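Local coordinates for protein cyanuric acid amidohydrolase (Azorhizobium caulinodans, PDB 4NQ3) that hydrolyses cyanuric acid, opening its s-triazine ring to give carboxybiuret, which loses carbon dioxide to become biuret, at residues 213-224 / 337-346; 122-130 / 204-212. All coordinates share one frame; numbering follows the deposited sequence.

Contact 1. Residues 213-224 / 337-346; sequences CADYGLWSARAS and EHQGPDGGGP. With MG (magnesium ion), chain K.
His338 is inserted edge-on into the bend formed by residues 213-218, and both of its ring nitrogens are used there. ND1 donates to Leu218 O across 2.6 Å at an N-H...O angle of 171°, while NE2 accepts from Cys213 N at 2.9 Å. Both partners lie almost exactly in the imidazole plane, so the two bonds fix the rotation of the ring. The side chains of Tyr216 and His338 run roughly at right angles to each other, with Tyr216 CD1 4.1 Å above one face of the imidazole and toward the rim; the ring planes are inclined by 34°. CE1 of the same tyrosine and Cys213 SG both meet the CG methylene of Glu337, whose bent chain carries the carboxylate onward to a salt bridge with the substrate-binding Arg188.

Trp219 makes its contact with a ring face instead. With CG between its own backbone N and carbonyl carbon (chi1 52°), the indole lies over the Gly340-Pro341 peptide, and Pro341 CD makes a CH-pi contact 3.8 Å from the centroid of the six-membered ring. Next to Trp219, Ser220 forms a single backbone bridge with Gln339: Ser220 N donates to His338 O (3.0 Å) and Gly340 N to Ser220 O (2.9 Å). Further along, the Pro346 ring packs against the carbonyls of Ala221 and Ala223.

The loop 339-344 binds magnesium, with Gln339 O at 2.4 Å and Gly344 O at 2.6 Å joined by Pro341 O; Gly340, Glu287 and Gly336 also belong to the site. The donor-acceptor pattern at His338 is consistent with a neutral imidazole protonated on ND1, and the bonds to His338 O and Gly340 N hold the backbone on both sides of Gln339, whose carbonyl binds the ion.

Contact 2. Residues 122-130 / 204-212; sequences LGRMGQVRM and EDALSDAVI
Ile212 and Val128 meet tip to tip at the apolar centre, CD1 of the isoleucine lying 3.9 Å from CG2 of the valine. The same CD1 rests against Arg124 CA at 3.7 Å and against the carbonyl oxygen of Gly123. Beside it Met125, present as selenomethionine, is bent at both chi2 (-64°) and chi3 (-58°); the folded chain brings SE over the backbone of Ser208 and CE to Leu207 CB, 3.9 Å away.

Outward from these contacts, Asp209 OD1 accepts the backbone N-H of Met125 at 3.0 Å, approached on its syn side but tilted out of the carboxylate plane, with an N-H...O angle of 160°. The other oxygen, OD2, lies along the Arg124 methylenes; that guanidinium turns elsewhere, NH1 bonding to the Glu120 and Thr174 carbonyls. At the outer edge, Arg129 NH1 forms a salt bridge with Glu204 OE2 (2.6 Å), although Glu204 is poorly ordered, and Met125 CE lies over one face of the guanidinium, toward its margin.

Arg124 is the N-cap residue of helix 125-141, and the first-turn N-H of Met125 is satisfied by the carboxylate of Asp209, from a loop far off in sequence, an interaction typical of helix N termini, here within the range predicted for repeat unit B.

From the N terminus, the chain enters contact 2 at 122-130, runs through strand 150-157 and helices 162-170 and 180-199, and closes that loop at 204-212. Contact 1 opens at the very next residue, Cys213, and closes only after strand 235-242 and three strands of the third sheet, 249-256, 281-286 and 331-334. The two loops therefore follow in series, neither nesting nor crossing. Contact 2 stays within the range predicted for repeat unit B, joining the start of a helix to a later loop, whereas contact 1 ties that range to the magnesium-binding loop of the range predicted for unit C. They also touch directly: Val211 packs on Leu218, and the His338 ring approaches the Val211-Ile212 backbone.

Contact 1. Residues 213-224 / 337-346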
ATOM      1  N   CYS A 213      -4.155  16.749  21.193  1.00 32.22           N
ATOM      2  CA  CYS A 213      -4.710  15.601  20.460  1.00 35.91           C
ATOM      3  C   CYS A 213      -5.628  14.783  21.352  1.00 36.50           C
ATOM      4  O   CYS A 213      -5.609  13.555  21.309  1.00 44.57           O
ATOM      5  CB  CYS A 213      -3.608  14.705  19.912  1.00 34.03           C
ATOM      6  SG  CYS A 213      -2.712  15.466  18.565  1.00 34.18           S
ATOM      7  N   ALA A 214      -6.409  15.483  22.167  1.00 31.61           N
ATOM      8  CA  ALA A 214      -7.375  14.866  23.060  1.00 33.92           C
ATOM      9  C   ALA A 214      -8.658  15.695  23.037  1.00 35.45           C
ATOM     10  O   ALA A 214      -9.729  15.165  22.767  1.00 46.57           O
ATOM     11  CB  ALA A 214      -6.813  14.757  24.457  1.00 28.88           C
ATOM     12  N   ASP A 215      -8.548  16.995  23.308  1.00 34.40           N
ATOM     13  CA  ASP A 215      -9.695  17.905  23.224  1.00 38.49           C
ATOM     14  C   ASP A 215      -9.785  18.570  21.852  1.00 36.90           C
ATOM     15  O   ASP A 215      -9.326  19.705  21.669  1.00 38.55           O
ATOM     16  CB  ASP A 215      -9.630  18.981  24.318  1.00 47.13           C
ATOM     17  CG  ASP A 215     -10.930  19.796  24.434  1.00 57.20           C
ATOM     18  OD1 ASP A 215     -11.869  19.573  23.629  1.00 56.84           O
ATOM     19  OD2 ASP A 215     -11.010  20.672  25.332  1.00 62.12           O
ATOM     20  N   TYR A 216     -10.379  17.884  20.881  1.00 33.26           N
ATOM     21  CA  TYR A 216     -10.419  18.444  19.539  1.00 31.61           C
ATOM     22  C   TYR A 216     -11.478  19.548  19.461  1.00 33.12           C
ATOM     23  O   TYR A 216     -11.824  20.028  18.381  1.00 40.25           O
ATOM     24  CB  TYR A 216     -10.647  17.343  18.497  1.00 29.90           C
ATOM     25  CG  TYR A 216      -9.473  16.376  18.386  1.00 35.38           C
ATOM     26  CD1 TYR A 216      -8.241  16.780  17.862  1.00 39.52           C
ATOM     27  CD2 TYR A 216      -9.595  15.055  18.818  1.00 46.39           C
ATOM     28  CE1 TYR A 216      -7.156  15.878  17.769  1.00 42.48           C
ATOM     29  CE2 TYR A 216      -8.529  14.148  18.731  1.00 50.32           C
ATOM     30  CZ  TYR A 216      -7.315  14.558  18.209  1.00 50.99           C
ATOM     31  OH  TYR A 216      -6.281  13.638  18.137  1.00 52.61           O
ATOM     32  N   GLY A 217     -11.948  19.992  20.624  1.00 33.98           N
ATOM     33  CA  GLY A 217     -12.817  21.157  20.699  1.00 29.72           C
ATOM     34  C   GLY A 217     -12.007  22.435  20.700  1.00 40.13           C
ATOM     35  O   GLY A 217     -12.493  23.487  20.302  1.00 40.52           O
ATOM     36  N   LEU A 218     -10.747  22.330  21.117  1.00 43.93           N
ATOM     37  CA  LEU A 218      -9.784  23.412  20.982  1.00 31.62           C
ATOM     38  C   LEU A 218      -9.190  23.355  19.588  1.00 34.95           C
ATOM     39  O   LEU A 218      -8.534  22.372  19.242  1.00 31.77           O
ATOM     40  CB  LEU A 218      -8.668  23.268  22.008  1.00 30.05           C
ATOM     41  CG  LEU A 218      -9.104  23.083  23.453  1.00 30.71           C
ATOM     42  CD1 LEU A 218      -7.907  22.690  24.267  1.00 28.29           C
ATOM     43  CD2 LEU A 218      -9.737  24.349  23.984  1.00 28.99           C
ATOM     44  N   TRP A 219      -9.438  24.374  18.773  1.00 27.09           N
ATOM     45  CA  TRP A 219      -8.827  24.423  17.460  1.00 26.42           C
ATOM     46  C   TRP A 219      -8.715  25.841  16.933  1.00 33.53           C
ATOM     47  O   TRP A 219      -9.399  26.753  17.400  1.00 33.94           O
ATOM     48  CB  TRP A 219      -9.586  23.556  16.449  1.00 26.62           C
ATOM     49  CG  TRP A 219     -11.064  23.792  16.350  1.00 33.55           C
ATOM     50  CD1 TRP A 219     -12.050  23.098  17.001  1.00 28.15           C
ATOM     51  CD2 TRP A 219     -11.734  24.769  15.532  1.00 34.35           C
ATOM     52  NE1 TRP A 219     -13.284  23.591  16.643  1.00 30.01           N
ATOM     53  CE2 TRP A 219     -13.117  24.618  15.748  1.00 31.26           C
ATOM     54  CE3 TRP A 219     -11.296  25.758  14.641  1.00 37.96           C
ATOM     55  CZ2 TRP A 219     -14.063  25.415  15.106  1.00 28.83           C
ATOM     56  CZ3 TRP A 219     -12.247  26.552  14.005  1.00 33.53           C
ATOM     57  CH2 TRP A 219     -13.612  26.373  14.245  1.00 33.78           C
ATOM     58  N   SER A 220      -7.809  26.007  15.974  1.00 31.96           N
ATOM     59  CA  SER A 220      -7.612  27.265  15.264  1.00 32.61           C
ATOM     60  C   SER A 220      -8.297  27.221  13.907  1.00 36.92           C
ATOM     61  O   SER A 220      -8.291  26.189  13.226  1.00 42.30           O
ATOM     62  CB  SER A 220      -6.120  27.553  15.076  1.00 29.95           C
ATOM     63  OG  SER A 220      -5.934  28.451  13.994  1.00 27.39           O
ATOM     64  N   ALA A 221      -8.869  28.343  13.500  1.00 35.63           N
ATOM     65  CA  ALA A 221      -9.439  28.445  12.161  1.00 37.05           C
ATOM     66  C   ALA A 221      -8.362  28.817  11.131  1.00 37.68           C
ATOM     67  O   ALA A 221      -8.657  28.980   9.944  1.00 32.62           O
ATOM     68  CB  ALA A 221     -10.564  29.474  12.144  1.00 36.17           C
ATOM     69  N   ARG A 222      -7.119  28.953  11.572  1.00 24.40           N
ATOM     70  CA  ARG A 222      -6.124  29.435  10.647  1.00 30.44           C
ATOM     71  C   ARG A 222      -4.874  28.577  10.570  1.00 33.77           C
ATOM     72  O   ARG A 222      -4.063  28.723   9.642  1.00 38.02           O
ATOM     73  CB  ARG A 222      -5.779  30.873  11.007  1.00 29.74           C
ATOM     74  CG  ARG A 222      -6.789  31.790  10.352  1.00 37.64           C
ATOM     75  CD  ARG A 222      -6.964  33.102  11.040  1.00 41.17           C
ATOM     76  NE  ARG A 222      -7.559  32.947  12.355  1.00 36.99           N
ATOM     77  CZ  ARG A 222      -7.572  33.921  13.248  1.00 43.12           C
ATOM     78  NH1 ARG A 222      -7.057  35.096  12.930  1.00 43.05           N
ATOM     79  NH2 ARG A 222      -8.097  33.732  14.447  1.00 52.66           N
ATOM     80  N   ALA A 223      -4.755  27.638  11.502  1.00 31.46           N
ATOM     81  CA  ALA A 223      -3.604  26.745  11.544  1.00 31.31           C
ATOM     82  C   ALA A 223      -3.582  25.786  10.359  1.00 32.95           C
ATOM     83  O   ALA A 223      -4.599  25.188  10.009  1.00 31.11           O
ATOM     84  CB  ALA A 223      -3.584  25.960  12.867  1.00 30.52           C
ATOM     85  N   SER A 224      -2.416  25.651   9.734  1.00 32.00           N
ATOM     86  CA  SER A 224      -2.210  24.583   8.771  1.00 27.47           C
ATOM     87  C   SER A 224      -0.841  23.933   8.995  1.00 25.80           C
ATOM     88  O   SER A 224       0.184  24.513   8.697  1.00 24.65           O
ATOM     89  CB  SER A 224      -2.334  25.107   7.357  1.00 25.87           C
ATOM     90  OG  SER A 224      -1.957  24.102   6.438  1.00 30.88           O
ATOM     91  N   GLU A 337      -5.427  17.908  13.084  1.00 30.35           N
ATOM     92  CA  GLU A 337      -5.431  17.959  14.549  1.00 24.95           C
ATOM     93  C   GLU A 337      -5.460  19.411  15.036  1.00 29.10           C
ATOM     94  O   GLU A 337      -4.517  20.169  14.808  1.00 38.03           O
ATOM     95  CB  GLU A 337      -4.212  17.248  15.111  1.00 25.96           C
ATOM     96  CG  GLU A 337      -4.171  15.747  14.854  1.00 32.44           C
ATOM     97  CD  GLU A 337      -3.569  15.385  13.498  1.00 38.28           C
ATOM     98  OE1 GLU A 337      -3.220  16.313  12.731  1.00 35.11           O
ATOM     99  OE2 GLU A 337      -3.440  14.166  13.209  1.00 42.66           O
ATOM    100  N   HIS A 338      -6.549  19.805  15.684  1.00 29.07           N
ATOM    101  CA  HIS A 338      -6.711  21.183  16.162  1.00 24.08           C
ATOM    102  C   HIS A 338      -6.671  22.207  15.048  1.00 30.79           C
ATOM    103  O   HIS A 338      -6.454  23.397  15.298  1.00 28.34           O
ATOM    104  CB  HIS A 338      -5.643  21.520  17.197  1.00 23.93           C
ATOM    105  CG  HIS A 338      -5.626  20.579  18.355  1.00 25.23           C
ATOM    106  ND1 HIS A 338      -6.604  20.579  19.325  1.00 26.37           N
ATOM    107  CD2 HIS A 338      -4.778  19.576  18.675  1.00 27.58           C
ATOM    108  CE1 HIS A 338      -6.346  19.628  20.204  1.00 29.94           C
ATOM    109  NE2 HIS A 338      -5.238  19.011  19.837  1.00 28.80           N
ATOM    110  N   GLN A 339      -6.879  21.745  13.817  1.00 29.01           N
ATOM    111  CA  GLN A 339      -6.958  22.644  12.672  1.00 28.56           C
ATOM    112  C   GLN A 339      -8.371  22.613  12.125  1.00 30.98           C
ATOM    113  O   GLN A 339      -8.720  21.768  11.311  1.00 41.48           O
ATOM    114  CB  GLN A 339      -5.935  22.244  11.625  1.00 24.99           C
ATOM    115  CG  GLN A 339      -4.558  22.139  12.249  1.00 26.75           C
ATOM    116  CD  GLN A 339      -3.606  21.279  11.444  1.00 29.79           C
ATOM    117  OE1 GLN A 339      -3.284  21.579  10.292  1.00 29.86           O
ATOM    118  NE2 GLN A 339      -3.164  20.187  12.044  1.00 39.01           N
ATOM    119  N   GLY A 340      -9.211  23.508  12.612  1.00 31.48           N
ATOM    120  CA  GLY A 340     -10.625  23.392  12.311  1.00 34.96           C
ATOM    121  C   GLY A 340     -11.192  22.328  13.223  1.00 30.06           C
ATOM    122  O   GLY A 340     -10.452  21.699  13.975  1.00 29.26           O
ATOM    123  N   PRO A 341     -12.507  22.129  13.169  1.00 32.91           N
ATOM    124  CA  PRO A 341     -13.257  21.118  13.926  1.00 30.48           C
ATOM    125  C   PRO A 341     -12.851  19.693  13.585  1.00 32.98           C
ATOM    126  O   PRO A 341     -12.203  19.478  12.563  1.00 37.42           O
ATOM    127  CB  PRO A 341     -14.683  21.359  13.482  1.00 27.82           C
ATOM    128  CG  PRO A 341     -14.554  21.970  12.114  1.00 27.18           C
ATOM    129  CD  PRO A 341     -13.369  22.876  12.241  1.00 36.92           C
ATOM    130  N   ASP A 342     -13.225  18.719  14.409  1.00 33.91           N
ATOM    131  CA  ASP A 342     -12.908  17.337  14.048  1.00 42.45           C
ATOM    132  C   ASP A 342     -13.576  16.953  12.724  1.00 45.64           C
ATOM    133  O   ASP A 342     -14.812  16.988  12.595  1.00 51.15           O
ATOM    134  CB  ASP A 342     -13.333  16.348  15.135  1.00 44.43           C
ATOM    135  CG  ASP A 342     -13.101  14.891  14.715  1.00 55.01           C
ATOM    136  OD1 ASP A 342     -11.932  14.431  14.747  1.00 50.44           O
ATOM    137  OD2 ASP A 342     -14.095  14.209  14.346  1.00 67.78           O
ATOM    138  N   GLY A 343     -12.756  16.572  11.748  1.00 36.41           N
ATOM    139  CA  GLY A 343     -13.279  16.171  10.462  1.00 33.80           C
ATOM    140  C   GLY A 343     -13.237  17.319   9.477  1.00 36.13           C
ATOM    141  O   GLY A 343     -13.480  17.133   8.282  1.00 42.53           O
ATOM    142  N   GLY A 344     -12.943  18.515   9.964  1.00 27.66           N
ATOM    143  CA  GLY A 344     -12.830  19.651   9.070  1.00 34.84           C
ATOM    144  C   GLY A 344     -11.410  20.200   8.989  1.00 30.97           C
ATOM    145  O   GLY A 344     -10.425  19.548   9.377  1.00 31.48           O
ATOM    146  N   GLY A 345     -11.293  21.402   8.451  1.00 25.25           N
ATOM    147  CA  GLY A 345      -9.999  22.027   8.339  1.00 23.88           C
ATOM    148  C   GLY A 345     -10.150  23.383   7.695  1.00 35.94           C
ATOM    149  O   GLY A 345     -11.157  23.659   7.031  1.00 37.10           O
ATOM    150  N   PRO A 346      -9.157  24.251   7.903  1.00 29.94           N
ATOM    151  CA  PRO A 346      -9.138  25.561   7.247  1.00 28.59           C
ATOM    152  C   PRO A 346      -8.946  25.419   5.747  1.00 34.85           C
ATOM    153  O   PRO A 346      -8.289  24.473   5.263  1.00 34.59           O
ATOM    154  CB  PRO A 346      -7.928  26.257   7.871  1.00 25.05           C
ATOM    155  CG  PRO A 346      -7.683  25.514   9.155  1.00 28.51           C
ATOM    156  CD  PRO A 346      -8.036  24.086   8.839  1.00 25.97           C
TER
HETATM  157 MG    MG K 409      -9.785  19.713  11.887  1.00 38.94          MG

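Contact 2. Residues 122-130 / 204-212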
ATOM      1  N   LEU A 122       8.132  17.250  21.572  1.00 29.07           N
ATOM      2  CA  LEU A 122       7.192  17.057  20.466  1.00 30.04           C
ATOM      3  C   LEU A 122       5.866  16.560  21.017  1.00 31.41           C
ATOM      4  O   LEU A 122       5.833  15.687  21.874  1.00 38.04           O
ATOM      5  CB  LEU A 122       7.774  16.079  19.427  1.00 28.60           C
ATOM      6  CG  LEU A 122       6.931  15.737  18.192  1.00 28.54           C
ATOM      7  CD1 LEU A 122       7.795  15.644  16.929  1.00 24.01           C
ATOM      8  CD2 LEU A 122       6.160  14.433  18.410  1.00 27.07           C
ATOM      9  N   GLY A 123       4.771  17.158  20.568  1.00 32.27           N
ATOM     10  CA  GLY A 123       3.445  16.775  21.047  1.00 29.95           C
ATOM     11  C   GLY A 123       3.165  17.240  22.476  1.00 31.10           C
ATOM     12  O   GLY A 123       2.172  16.850  23.083  1.00 34.46           O
ATOM     13  N   ARG A 124       4.018  18.109  23.010  1.00 30.17           N
ATOM     14  CA  ARG A 124       3.841  18.598  24.378  1.00 26.86           C
ATOM     15  C   ARG A 124       3.978  20.120  24.443  1.00 24.28           C
ATOM     16  O   ARG A 124       4.261  20.749  23.431  1.00 25.88           O
ATOM     17  CB  ARG A 124       4.841  17.909  25.295  1.00 20.62           C
ATOM     18  CG  ARG A 124       4.632  16.408  25.366  1.00 20.53           C
ATOM     19  CD  ARG A 124       5.703  15.773  26.196  1.00 21.83           C
ATOM     20  NE  ARG A 124       5.450  14.368  26.503  1.00 27.73           N
ATOM     21  CZ  ARG A 124       6.420  13.485  26.734  1.00 31.37           C
ATOM     22  NH1 ARG A 124       7.686  13.867  26.705  1.00 35.13           N
ATOM     23  NH2 ARG A 124       6.144  12.223  27.004  1.00 37.07           N
HETATM   24  N   MSE A 125       3.774  20.724  25.609  1.00 31.13           N
HETATM   25  CA  MSE A 125       3.762  22.195  25.688  1.00 35.08           C
HETATM   26  C   MSE A 125       5.050  22.853  25.190  1.00 33.86           C
HETATM   27  O   MSE A 125       5.019  23.981  24.686  1.00 33.54           O
HETATM   28  CB  MSE A 125       3.493  22.654  27.114  1.00 33.65           C
HETATM   29  CG  MSE A 125       2.139  22.228  27.624  1.00 35.40           C
HETATM   30 SE   MSE A 125       0.723  23.051  26.623  0.45 22.03          SE
HETATM   31  CE  MSE A 125       1.175  24.941  26.913  1.00 22.67           C
ATOM     32  N   GLY A 126       6.175  22.156  25.334  1.00 31.01           N
ATOM     33  CA  GLY A 126       7.409  22.597  24.703  1.00 31.44           C
ATOM     34  C   GLY A 126       7.203  23.003  23.245  1.00 27.43           C
ATOM     35  O   GLY A 126       7.535  24.114  22.830  1.00 29.13           O
ATOM     36  N   GLN A 127       6.646  22.097  22.454  1.00 22.67           N
ATOM     37  CA  GLN A 127       6.407  22.402  21.051  1.00 23.48           C
ATOM     38  C   GLN A 127       5.425  23.544  20.880  1.00 23.98           C
ATOM     39  O   GLN A 127       5.639  24.440  20.061  1.00 24.26           O
ATOM     40  CB  GLN A 127       5.900  21.172  20.310  1.00 18.58           C
ATOM     41  CG  GLN A 127       5.689  21.422  18.851  1.00 19.84           C
ATOM     42  CD  GLN A 127       5.597  20.133  18.081  1.00 29.50           C
ATOM     43  OE1 GLN A 127       5.257  19.084  18.658  1.00 23.41           O
ATOM     44  NE2 GLN A 127       5.925  20.183  16.778  1.00 18.32           N
ATOM     45  N   VAL A 128       4.348  23.509  21.659  1.00 25.21           N
ATOM     46  CA  VAL A 128       3.322  24.536  21.570  1.00 22.88           C
ATOM     47  C   VAL A 128       3.900  25.920  21.775  1.00 29.35           C
ATOM     48  O   VAL A 128       3.624  26.837  20.989  1.00 36.86           O
ATOM     49  CB  VAL A 128       2.218  24.347  22.600  1.00 20.49           C
ATOM     50  CG1 VAL A 128       1.258  25.511  22.492  1.00 19.07           C
ATOM     51  CG2 VAL A 128       1.494  23.010  22.396  1.00 21.15           C
ATOM     52  N   ARG A 129       4.715  26.073  22.819  1.00 24.95           N
ATOM     53  CA  ARG A 129       5.268  27.384  23.134  1.00 24.22           C
ATOM     54  C   ARG A 129       6.267  27.801  22.082  1.00 29.34           C
ATOM     55  O   ARG A 129       6.354  28.979  21.733  1.00 29.26           O
ATOM     56  CB  ARG A 129       5.913  27.394  24.511  1.00 24.10           C
ATOM     57  CG  ARG A 129       4.927  27.217  25.664  1.00 23.09           C
ATOM     58  CD  ARG A 129       5.681  27.348  26.962  1.00 34.45           C
ATOM     59  NE  ARG A 129       5.148  26.494  28.017  1.00 46.25           N
ATOM     60  CZ  ARG A 129       4.005  26.706  28.666  1.00 62.14           C
ATOM     61  NH1 ARG A 129       3.243  27.769  28.386  1.00 63.09           N
ATOM     62  NH2 ARG A 129       3.624  25.845  29.604  1.00 66.05           N
HETATM   63  N   MSE A 130       7.011  26.831  21.561  1.00 31.79           N
HETATM   64  CA  MSE A 130       8.057  27.138  20.588  1.00 28.19           C
HETATM   65  C   MSE A 130       7.429  27.729  19.329  1.00 24.58           C
HETATM   66  O   MSE A 130       7.860  28.767  18.836  1.00 27.73           O
HETATM   67  CB  MSE A 130       8.881  25.885  20.254  1.00 25.80           C
HETATM   68  CG  MSE A 130      10.030  26.179  19.336  1.00 24.56           C
HETATM   69 SE   MSE A 130      11.224  24.681  19.043  0.63 26.08          SE
HETATM   70  CE  MSE A 130      11.716  24.351  20.891  1.00 65.60           C
ATOM     71  N   GLU A 204      -4.131  30.514  27.319  1.00 57.18           N
ATOM     72  CA  GLU A 204      -2.961  29.726  27.698  1.00 61.54           C
ATOM     73  C   GLU A 204      -3.254  28.767  28.843  1.00 59.84           C
ATOM     74  O   GLU A 204      -2.720  27.660  28.859  1.00 56.40           O
ATOM     75  CB  GLU A 204      -1.761  30.601  28.066  1.00 72.61           C
ATOM     76  CG  GLU A 204      -0.503  29.747  28.287  1.00 80.78           C
ATOM     77  CD  GLU A 204       0.792  30.467  27.966  1.00 88.25           C
ATOM     78  OE1 GLU A 204       0.822  31.710  28.080  1.00 92.26           O
ATOM     79  OE2 GLU A 204       1.779  29.785  27.592  1.00 88.85           O
ATOM     80  N   ASP A 205      -4.106  29.164  29.788  1.00 63.17           N
ATOM     81  CA  ASP A 205      -4.386  28.276  30.917  1.00 67.86           C
ATOM     82  C   ASP A 205      -5.445  27.227  30.572  1.00 54.55           C
ATOM     83  O   ASP A 205      -5.918  26.518  31.445  1.00 58.10           O
ATOM     84  CB  ASP A 205      -4.790  29.069  32.180  1.00 80.95           C
ATOM     85  CG  ASP A 205      -5.745  30.223  31.893  1.00 87.63           C
ATOM     86  OD1 ASP A 205      -5.777  30.703  30.739  1.00 91.96           O
ATOM     87  OD2 ASP A 205      -6.447  30.665  32.837  1.00 86.08           O
ATOM     88  N   ALA A 206      -5.798  27.135  29.293  1.00 43.39           N
ATOM     89  CA  ALA A 206      -6.630  26.047  28.766  1.00 37.94           C
ATOM     90  C   ALA A 206      -5.786  24.886  28.260  1.00 43.36           C
ATOM     91  O   ALA A 206      -6.288  23.778  28.076  1.00 47.92           O
ATOM     92  CB  ALA A 206      -7.510  26.552  27.633  1.00 29.59           C
ATOM     93  N   LEU A 207      -4.498  25.151  28.042  1.00 43.11           N
ATOM     94  CA  LEU A 207      -3.594  24.198  27.402  1.00 32.35           C
ATOM     95  C   LEU A 207      -2.773  23.405  28.400  1.00 32.67           C
ATOM     96  O   LEU A 207      -2.290  23.936  29.380  1.00 44.96           O
ATOM     97  CB  LEU A 207      -2.649  24.943  26.444  1.00 30.42           C
ATOM     98  CG  LEU A 207      -3.308  25.768  25.338  1.00 30.56           C
ATOM     99  CD1 LEU A 207      -2.310  26.628  24.596  1.00 26.10           C
ATOM    100  CD2 LEU A 207      -3.980  24.805  24.370  1.00 29.86           C
ATOM    101  N   SER A 208      -2.577  22.132  28.106  1.00 37.73           N
ATOM    102  CA  SER A 208      -1.667  21.288  28.864  1.00 41.40           C
ATOM    103  C   SER A 208      -1.348  20.050  28.022  1.00 45.72           C
ATOM    104  O   SER A 208      -2.026  19.782  27.023  1.00 41.30           O
ATOM    105  CB  SER A 208      -2.282  20.882  30.191  1.00 39.95           C
ATOM    106  OG  SER A 208      -3.210  19.830  29.996  1.00 43.42           O
ATOM    107  N   ASP A 209      -0.329  19.299  28.422  1.00 48.82           N
ATOM    108  CA  ASP A 209       0.055  18.094  27.692  1.00 50.60           C
ATOM    109  C   ASP A 209      -1.181  17.211  27.446  1.00 49.82           C
ATOM    110  O   ASP A 209      -1.363  16.668  26.350  1.00 50.00           O
ATOM    111  CB  ASP A 209       1.130  17.310  28.464  1.00 52.20           C
ATOM    112  CG  ASP A 209       2.545  17.888  28.294  1.00 56.55           C
ATOM    113  OD1 ASP A 209       2.702  19.035  27.808  1.00 57.63           O
ATOM    114  OD2 ASP A 209       3.512  17.189  28.684  1.00 57.20           O
ATOM    115  N   ALA A 210      -2.033  17.103  28.466  1.00 50.06           N
ATOM    116  CA  ALA A 210      -3.164  16.163  28.465  1.00 46.95           C
ATOM    117  C   ALA A 210      -4.262  16.511  27.463  1.00 44.94           C
ATOM    118  O   ALA A 210      -5.016  15.632  27.020  1.00 45.61           O
ATOM    119  CB  ALA A 210      -3.751  16.074  29.845  1.00 42.64           C
ATOM    120  N   VAL A 211      -4.352  17.798  27.141  1.00 39.93           N
ATOM    121  CA  VAL A 211      -5.275  18.334  26.142  1.00 37.25           C
ATOM    122  C   VAL A 211      -4.888  18.024  24.674  1.00 38.44           C
ATOM    123  O   VAL A 211      -5.751  17.775  23.829  1.00 40.73           O
ATOM    124  CB  VAL A 211      -5.380  19.869  26.312  1.00 36.24           C
ATOM    125  CG1 VAL A 211      -5.734  20.552  25.006  1.00 41.27           C
ATOM    126  CG2 VAL A 211      -6.343  20.229  27.423  1.00 33.01           C
ATOM    127  N   ILE A 212      -3.590  18.046  24.382  1.00 35.52           N
ATOM    128  CA  ILE A 212      -3.092  17.915  23.015  1.00 34.31           C
ATOM    129  C   ILE A 212      -3.482  16.610  22.332  1.00 32.83           C
ATOM    130  O   ILE A 212      -3.127  15.510  22.789  1.00 31.37           O
ATOM    131  CB  ILE A 212      -1.547  18.044  22.990  1.00 36.73           C
ATOM    132  CG1 ILE A 212      -1.140  19.398  23.594  1.00 25.31           C
ATOM    133  CG2 ILE A 212      -1.025  17.858  21.570  1.00 24.59           C
ATOM    134  CD1 ILE A 212       0.326  19.573  23.814  1.00 31.83           C
TER